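Local coordinates for protein ribonucleoside-diphosphate reductase subunit beta (Bacillus halodurans C-125, PDB 2RCC) that probably supplies, as the iron-binding small subunit of a class I ribonucleotide reductase, part of the machinery that makes deoxyribonucleotides for DNA synthesis, at residues Glu74-Leu85 with Phe190-Leu200. Numbering follows the deposited sequence.
Sequences EQEAFKKIIGLL and FYSGFAFFYNL
F78 and I81 of helix 74-85 face F197 and G193 of helix 191-200 where the two helices run obliquely antiparallel, their axes 10.5 Å apart at closest and crossing at -133°. F197 is a knob among F78, I81, I82 and L85. Its CE1 edge points at the face of F78 in a T-shaped stack, centroids 5.1 Å apart and planes at 87°. F197 CE2, on the other side of CZ from CE1, lies 3.5 Å from I81 CG2. With CG anti to the carbonyl carbon (chi1 -63°), the F197 ring reaches this hole although its CB does not point at the partner helix. L200 CD1 meets the edge of F78 near the ring plane, 3.8 Å from F78 CD2. One turn before L200, F196 is a second knob, among E74, A77, F78 and I81: its CZ comes 3.6 Å from E74 O, and I81 CD1 sits over its face, 4.1 Å from the centroid. At the other end L85 forks, CD2 lying over the F190 face, 4.3 Å from the centroid, and CD1 packing against F194 CE1 and F197 CE2. G193 and I81 are the nearest pair of CA atoms, 6.5 Å apart, and I81 CG2 packs against G193 CA. Were F197 an alanine, its hole would probably be left partly unfilled between F78, I81, I82 and L85, and the F78 face would lose its edge partner. L85 also touches Y126 and F194 touches E220, by similarity the active-site tyrosine and an iron ligand of this ferritin-like helical fold. Apolar and aromatic packing thus holds the contact, and its L85-F194 end probably packs beside the iron site.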
ATOM      1  N   GLU A  74      10.538  35.014  -3.699  1.00 18.07           N
ATOM      2  CA  GLU A  74      10.279  33.713  -4.361  1.00 19.04           C
ATOM      3  C   GLU A  74      11.032  32.561  -3.670  1.00 18.00           C
ATOM      4  O   GLU A  74      10.465  31.518  -3.411  1.00 17.81           O
ATOM      5  CB  GLU A  74      10.657  33.767  -5.847  1.00 20.66           C
ATOM      6  CG  GLU A  74       9.705  34.599  -6.672  1.00 18.41           C
ATOM      7  CD  GLU A  74      10.206  34.949  -8.069  1.00 21.71           C
ATOM      8  OE1 GLU A  74      11.411  34.759  -8.428  1.00 21.82           O
ATOM      9  OE2 GLU A  74       9.352  35.444  -8.822  1.00 23.47           O
ATOM     10  N   GLN A  75      12.300  32.784  -3.331  1.00 18.79           N
ATOM     11  CA  GLN A  75      13.116  31.775  -2.624  1.00 16.31           C
ATOM     12  C   GLN A  75      12.548  31.464  -1.255  1.00 16.40           C
ATOM     13  O   GLN A  75      12.430  30.294  -0.871  1.00 15.57           O
ATOM     14  CB  GLN A  75      14.553  32.249  -2.477  1.00 17.99           C
ATOM     15  CG  GLN A  75      15.321  32.419  -3.770  1.00 14.74           C
ATOM     16  CD  GLN A  75      16.752  32.906  -3.527  1.00 18.25           C
ATOM     17  OE1 GLN A  75      17.378  32.508  -2.561  1.00 25.62           O
ATOM     18  NE2 GLN A  75      17.257  33.742  -4.391  1.00 18.10           N
ATOM     19  N   GLU A  76      12.156  32.500  -0.530  1.00 17.77           N
ATOM     20  CA  GLU A  76      11.531  32.314   0.780  1.00 20.13           C
ATOM     21  C   GLU A  76      10.200  31.572   0.734  1.00 19.93           C
ATOM     22  O   GLU A  76       9.981  30.673   1.546  1.00 18.40           O
ATOM     23  CB  GLU A  76      11.395  33.653   1.534  1.00 23.46           C
ATOM     24  CG  GLU A  76      12.708  34.232   2.030  1.00 30.57           C
ATOM     25  CD  GLU A  76      13.416  33.326   3.044  1.00 46.02           C
ATOM     26  OE1 GLU A  76      12.722  32.756   3.931  1.00 50.57           O
ATOM     27  OE2 GLU A  76      14.664  33.183   2.937  1.00 43.11           O
ATOM     28  N   ALA A  77       9.324  31.936  -0.197  1.00 19.04           N
ATOM     29  CA  ALA A  77       8.038  31.257  -0.376  1.00 15.70           C
ATOM     30  C   ALA A  77       8.251  29.797  -0.725  1.00 17.07           C
ATOM     31  O   ALA A  77       7.589  28.940  -0.184  1.00 18.42           O
ATOM     32  CB  ALA A  77       7.171  31.949  -1.462  1.00 15.50           C
ATOM     33  N   PHE A  78       9.186  29.533  -1.630  1.00 17.49           N
ATOM     34  CA  PHE A  78       9.525  28.180  -2.046  1.00 17.78           C
ATOM     35  C   PHE A  78       9.972  27.348  -0.850  1.00 16.19           C
ATOM     36  O   PHE A  78       9.501  26.239  -0.672  1.00 18.44           O
ATOM     37  CB  PHE A  78      10.663  28.233  -3.085  1.00 15.86           C
ATOM     38  CG  PHE A  78      10.916  26.933  -3.821  1.00 15.99           C
ATOM     39  CD1 PHE A  78      11.508  25.829  -3.190  1.00 20.42           C
ATOM     40  CD2 PHE A  78      10.651  26.835  -5.182  1.00 21.62           C
ATOM     41  CE1 PHE A  78      11.755  24.673  -3.892  1.00 21.05           C
ATOM     42  CE2 PHE A  78      10.908  25.651  -5.872  1.00 17.36           C
ATOM     43  CZ  PHE A  78      11.464  24.586  -5.206  1.00 20.77           C
ATOM     44  N   LYS A  79      10.921  27.865  -0.068  1.00 18.27           N
ATOM     45  CA  LYS A  79      11.432  27.157   1.131  1.00 20.05           C
ATOM     46  C   LYS A  79      10.347  26.860   2.120  1.00 21.70           C
ATOM     47  O   LYS A  79      10.278  25.732   2.652  1.00 20.15           O
ATOM     48  CB  LYS A  79      12.570  27.958   1.802  1.00 17.92           C
ATOM     49  CG  LYS A  79      13.879  27.876   1.014  1.00 21.41           C
ATOM     50  CD  LYS A  79      14.859  29.025   1.247  1.00 25.80           C
ATOM     51  CE  LYS A  79      15.341  29.138   2.666  1.00 41.22           C
ATOM     52  NZ  LYS A  79      16.387  30.204   2.735  1.00 36.97           N
ATOM     53  N   LYS A  80       9.494  27.863   2.354  1.00 20.50           N
ATOM     54  CA  LYS A  80       8.376  27.725   3.287  1.00 21.75           C
ATOM     55  C   LYS A  80       7.379  26.676   2.830  1.00 22.25           C
ATOM     56  O   LYS A  80       6.984  25.830   3.627  1.00 21.92           O
ATOM     57  CB  LYS A  80       7.650  29.045   3.509  1.00 20.51           C
ATOM     58  CG  LYS A  80       8.388  30.022   4.355  1.00 23.22           C
ATOM     59  CD  LYS A  80       7.791  31.398   4.259  1.00 25.97           C
ATOM     60  CE  LYS A  80       8.641  32.424   5.007  1.00 26.13           C
ATOM     61  NZ  LYS A  80       8.617  32.275   6.482  1.00 25.62           N
ATOM     62  N   ILE A  81       7.030  26.688   1.550  1.00 22.78           N
ATOM     63  CA  ILE A  81       6.044  25.753   1.010  1.00 21.65           C
ATOM     64  C   ILE A  81       6.606  24.317   0.893  1.00 21.55           C
ATOM     65  O   ILE A  81       5.982  23.369   1.406  1.00 23.57           O
ATOM     66  CB  ILE A  81       5.448  26.251  -0.326  1.00 20.01           C
ATOM     67  CG1 ILE A  81       4.695  27.582  -0.133  1.00 20.40           C
ATOM     68  CG2 ILE A  81       4.454  25.241  -0.883  1.00 18.55           C
ATOM     69  CD1 ILE A  81       4.490  28.321  -1.465  1.00 18.16           C
ATOM     70  N   ILE A  82       7.759  24.153   0.254  1.00 22.36           N
ATOM     71  CA  ILE A  82       8.363  22.818   0.131  1.00 22.70           C
ATOM     72  C   ILE A  82       8.716  22.269   1.529  1.00 25.74           C
ATOM     73  O   ILE A  82       8.462  21.098   1.784  1.00 24.88           O
ATOM     74  CB  ILE A  82       9.572  22.765  -0.882  1.00 23.65           C
ATOM     75  CG1 ILE A  82       9.679  21.370  -1.475  1.00 26.51           C
ATOM     76  CG2 ILE A  82      10.924  23.289  -0.277  1.00 20.93           C
ATOM     77  CD1 ILE A  82       8.528  21.098  -2.514  1.00 26.02           C
ATOM     78  N   GLY A  83       9.230  23.141   2.417  1.00 25.65           N
ATOM     79  CA  GLY A  83       9.545  22.810   3.809  1.00 24.89           C
ATOM     80  C   GLY A  83       8.331  22.287   4.579  1.00 26.14           C
ATOM     81  O   GLY A  83       8.428  21.272   5.264  1.00 28.40           O
ATOM     82  N   LEU A  84       7.189  22.962   4.445  1.00 25.89           N
ATOM     83  CA  LEU A  84       5.945  22.556   5.094  1.00 25.89           C
ATOM     84  C   LEU A  84       5.485  21.207   4.557  1.00 27.60           C
ATOM     85  O   LEU A  84       5.119  20.317   5.333  1.00 24.96           O
ATOM     86  CB  LEU A  84       4.822  23.574   4.860  1.00 25.03           C
ATOM     87  CG  LEU A  84       3.501  23.258   5.572  1.00 27.22           C
ATOM     88  CD1 LEU A  84       3.688  23.032   7.079  1.00 32.09           C
ATOM     89  CD2 LEU A  84       2.518  24.328   5.306  1.00 22.93           C
ATOM     90  N   LEU A  85       5.465  21.087   3.227  1.00 23.26           N
ATOM     91  CA  LEU A  85       5.092  19.826   2.569  1.00 25.05           C
ATOM     92  C   LEU A  85       5.978  18.658   3.031  1.00 22.78           C
ATOM     93  O   LEU A  85       5.460  17.574   3.295  1.00 26.80           O
ATOM     94  CB  LEU A  85       5.112  19.973   1.038  1.00 22.16           C
ATOM     95  CG  LEU A  85       3.983  20.855   0.475  1.00 25.80           C
ATOM     96  CD1 LEU A  85       4.233  21.188  -0.993  1.00 17.19           C
ATOM     97  CD2 LEU A  85       2.640  20.196   0.650  1.00 23.01           C
ATOM     98  N   PHE A 190      -3.480  22.864   0.096  1.00 19.01           N
ATOM     99  CA  PHE A 190      -2.228  23.155  -0.601  1.00 21.95           C
ATOM    100  C   PHE A 190      -2.316  23.330  -2.115  1.00 19.14           C
ATOM    101  O   PHE A 190      -1.295  23.540  -2.718  1.00 17.17           O
ATOM    102  CB  PHE A 190      -1.102  22.171  -0.215  1.00 25.38           C
ATOM    103  CG  PHE A 190      -0.853  22.124   1.246  1.00 29.40           C
ATOM    104  CD1 PHE A 190      -0.454  23.268   1.924  1.00 39.83           C
ATOM    105  CD2 PHE A 190      -1.046  20.948   1.964  1.00 33.59           C
ATOM    106  CE1 PHE A 190      -0.269  23.251   3.293  1.00 43.59           C
ATOM    107  CE2 PHE A 190      -0.849  20.921   3.319  1.00 37.54           C
ATOM    108  CZ  PHE A 190      -0.466  22.064   3.995  1.00 41.01           C
ATOM    109  N   TYR A 191      -3.507  23.389  -2.703  1.00 18.57           N
ATOM    110  CA  TYR A 191      -3.608  23.670  -4.132  1.00 17.60           C
ATOM    111  C   TYR A 191      -3.070  25.058  -4.464  1.00 18.02           C
ATOM    112  O   TYR A 191      -2.581  25.208  -5.563  1.00 17.10           O
ATOM    113  CB  TYR A 191      -5.017  23.402  -4.694  1.00 19.63           C
ATOM    114  CG  TYR A 191      -5.216  21.912  -5.020  1.00 16.41           C
ATOM    115  CD1 TYR A 191      -4.867  20.909  -4.106  1.00 18.89           C
ATOM    116  CD2 TYR A 191      -5.761  21.508  -6.241  1.00 19.05           C
ATOM    117  CE1 TYR A 191      -5.046  19.533  -4.414  1.00 19.91           C
ATOM    118  CE2 TYR A 191      -5.930  20.139  -6.552  1.00 23.02           C
ATOM    119  CZ  TYR A 191      -5.580  19.162  -5.636  1.00 21.02           C
ATOM    120  OH  TYR A 191      -5.764  17.806  -5.945  1.00 22.65           O
ATOM    121  N   SER A 192      -3.141  26.051  -3.543  1.00 14.62           N
ATOM    122  CA  SER A 192      -2.490  27.369  -3.732  0.50 16.98           C
ATOM    123  C   SER A 192      -0.997  27.219  -3.852  1.00 17.34           C
ATOM    124  O   SER A 192      -0.341  27.900  -4.647  1.00 14.78           O
ATOM    125  CB  SER A 192      -2.691  28.300  -2.535  0.50 18.17           C
ATOM    126  OG  SER A 192      -4.045  28.544  -2.298  0.50 27.10           O
ATOM    127  N   GLY A 193      -0.449  26.343  -3.004  1.00 16.88           N
ATOM    128  CA  GLY A 193       0.965  26.081  -2.962  1.00 16.25           C
ATOM    129  C   GLY A 193       1.436  25.370  -4.200  1.00 16.24           C
ATOM    130  O   GLY A 193       2.456  25.720  -4.733  1.00 20.46           O
ATOM    131  N   PHE A 194       0.672  24.386  -4.680  1.00 16.23           N
ATOM    132  CA  PHE A 194       1.028  23.742  -5.952  1.00 16.13           C
ATOM    133  C   PHE A 194       1.028  24.747  -7.086  1.00 16.15           C
ATOM    134  O   PHE A 194       1.941  24.761  -7.899  1.00 16.25           O
ATOM    135  CB  PHE A 194       0.116  22.578  -6.286  1.00 19.10           C
ATOM    136  CG  PHE A 194       0.077  21.474  -5.215  1.00 22.87           C
ATOM    137  CD1 PHE A 194       1.217  21.117  -4.470  1.00 24.05           C
ATOM    138  CD2 PHE A 194      -1.094  20.784  -4.985  1.00 25.62           C
ATOM    139  CE1 PHE A 194       1.178  20.114  -3.518  1.00 22.84           C
ATOM    140  CE2 PHE A 194      -1.144  19.756  -4.005  1.00 29.81           C
ATOM    141  CZ  PHE A 194      -0.009  19.426  -3.281  1.00 23.31           C
ATOM    142  N   ALA A 195       0.031  25.620  -7.114  1.00 19.31           N
ATOM    143  CA  ALA A 195      -0.024  26.700  -8.111  1.00 18.61           C
ATOM    144  C   ALA A 195       1.221  27.579  -8.104  1.00 18.45           C
ATOM    145  O   ALA A 195       1.656  28.032  -9.174  1.00 18.37           O
ATOM    146  CB  ALA A 195      -1.292  27.558  -7.912  1.00 16.13           C
ATOM    147  N   PHE A 196       1.775  27.841  -6.916  1.00 19.43           N
ATOM    148  CA  PHE A 196       3.032  28.601  -6.765  1.00 18.21           C
ATOM    149  C   PHE A 196       4.151  27.936  -7.593  1.00 19.06           C
ATOM    150  O   PHE A 196       4.867  28.597  -8.322  1.00 18.50           O
ATOM    151  CB  PHE A 196       3.420  28.783  -5.281  1.00 16.97           C
ATOM    152  CG  PHE A 196       4.835  29.277  -5.075  1.00 19.07           C
ATOM    153  CD1 PHE A 196       5.107  30.627  -5.032  1.00 23.76           C
ATOM    154  CD2 PHE A 196       5.885  28.398  -4.912  1.00 19.62           C
ATOM    155  CE1 PHE A 196       6.395  31.079  -4.836  1.00 17.55           C
ATOM    156  CE2 PHE A 196       7.196  28.853  -4.761  1.00 19.98           C
ATOM    157  CZ  PHE A 196       7.439  30.178  -4.713  1.00 22.46           C
ATOM    158  N   PHE A 197       4.279  26.616  -7.474  1.00 17.54           N
ATOM    159  CA  PHE A 197       5.281  25.894  -8.205  1.00 17.19           C
ATOM    160  C   PHE A 197       5.025  25.961  -9.715  1.00 16.77           C
ATOM    161  O   PHE A 197       5.961  26.185 -10.496  1.00 21.24           O
ATOM    162  CB  PHE A 197       5.405  24.454  -7.691  1.00 18.07           C
ATOM    163  CG  PHE A 197       5.858  24.379  -6.267  1.00 16.33           C
ATOM    164  CD1 PHE A 197       7.111  24.830  -5.908  1.00 18.21           C
ATOM    165  CD2 PHE A 197       5.031  23.901  -5.285  1.00 21.15           C
ATOM    166  CE1 PHE A 197       7.528  24.777  -4.598  1.00 17.61           C
ATOM    167  CE2 PHE A 197       5.455  23.847  -3.974  1.00 22.18           C
ATOM    168  CZ  PHE A 197       6.696  24.291  -3.645  1.00 20.53           C
ATOM    169  N   TYR A 198       3.761  25.803 -10.121  1.00 18.38           N
ATOM    170  CA  TYR A 198       3.429  25.878 -11.552  1.00 19.10           C
ATOM    171  C   TYR A 198       3.639  27.282 -12.106  1.00 19.67           C
ATOM    172  O   TYR A 198       4.003  27.422 -13.282  1.00 18.83           O
ATOM    173  CB  TYR A 198       1.983  25.431 -11.826  1.00 19.96           C
ATOM    174  CG  TYR A 198       1.632  24.023 -11.379  1.00 22.62           C
ATOM    175  CD1 TYR A 198       2.522  22.958 -11.525  1.00 30.98           C
ATOM    176  CD2 TYR A 198       0.367  23.746 -10.860  1.00 23.32           C
ATOM    177  CE1 TYR A 198       2.168  21.667 -11.121  1.00 28.51           C
ATOM    178  CE2 TYR A 198       0.013  22.484 -10.466  1.00 24.54           C
ATOM    179  CZ  TYR A 198       0.912  21.456 -10.605  1.00 28.34           C
ATOM    180  OH  TYR A 198       0.524  20.219 -10.210  1.00 28.55           O
ATOM    181  N   ASN A 199       3.415  28.312 -11.273  1.00 16.63           N
ATOM    182  CA  ASN A 199       3.635  29.710 -11.687  1.00 19.15           C
ATOM    183  C   ASN A 199       5.107  29.918 -12.004  1.00 20.88           C
ATOM    184  O   ASN A 199       5.441  30.700 -12.885  1.00 23.71           O
ATOM    185  CB  ASN A 199       3.162  30.693 -10.592  1.00 17.83           C
ATOM    186  CG  ASN A 199       3.372  32.173 -10.969  1.00 19.50           C
ATOM    187  OD1 ASN A 199       2.845  32.652 -11.963  1.00 20.92           O
ATOM    188  ND2 ASN A 199       4.119  32.890 -10.145  1.00 21.68           N
ATOM    189  N   LEU A 200       6.004  29.261 -11.274  1.00 19.56           N
ATOM    190  CA  LEU A 200       7.450  29.360 -11.589  1.00 18.51           C
ATOM    191  C   LEU A 200       7.793  28.691 -12.913  1.00 19.23           C
ATOM    192  O   LEU A 200       8.478  29.279 -13.765  1.00 20.73           O
ATOM    193  CB  LEU A 200       8.332  28.769 -10.458  1.00 19.41           C
ATOM    194  CG  LEU A 200       8.348  29.515  -9.113  1.00 17.39           C
ATOM    195  CD1 LEU A 200       9.157  28.780  -8.061  1.00 17.92           C
ATOM    196  CD2 LEU A 200       8.902  30.941  -9.279  1.00 24.51           C
TER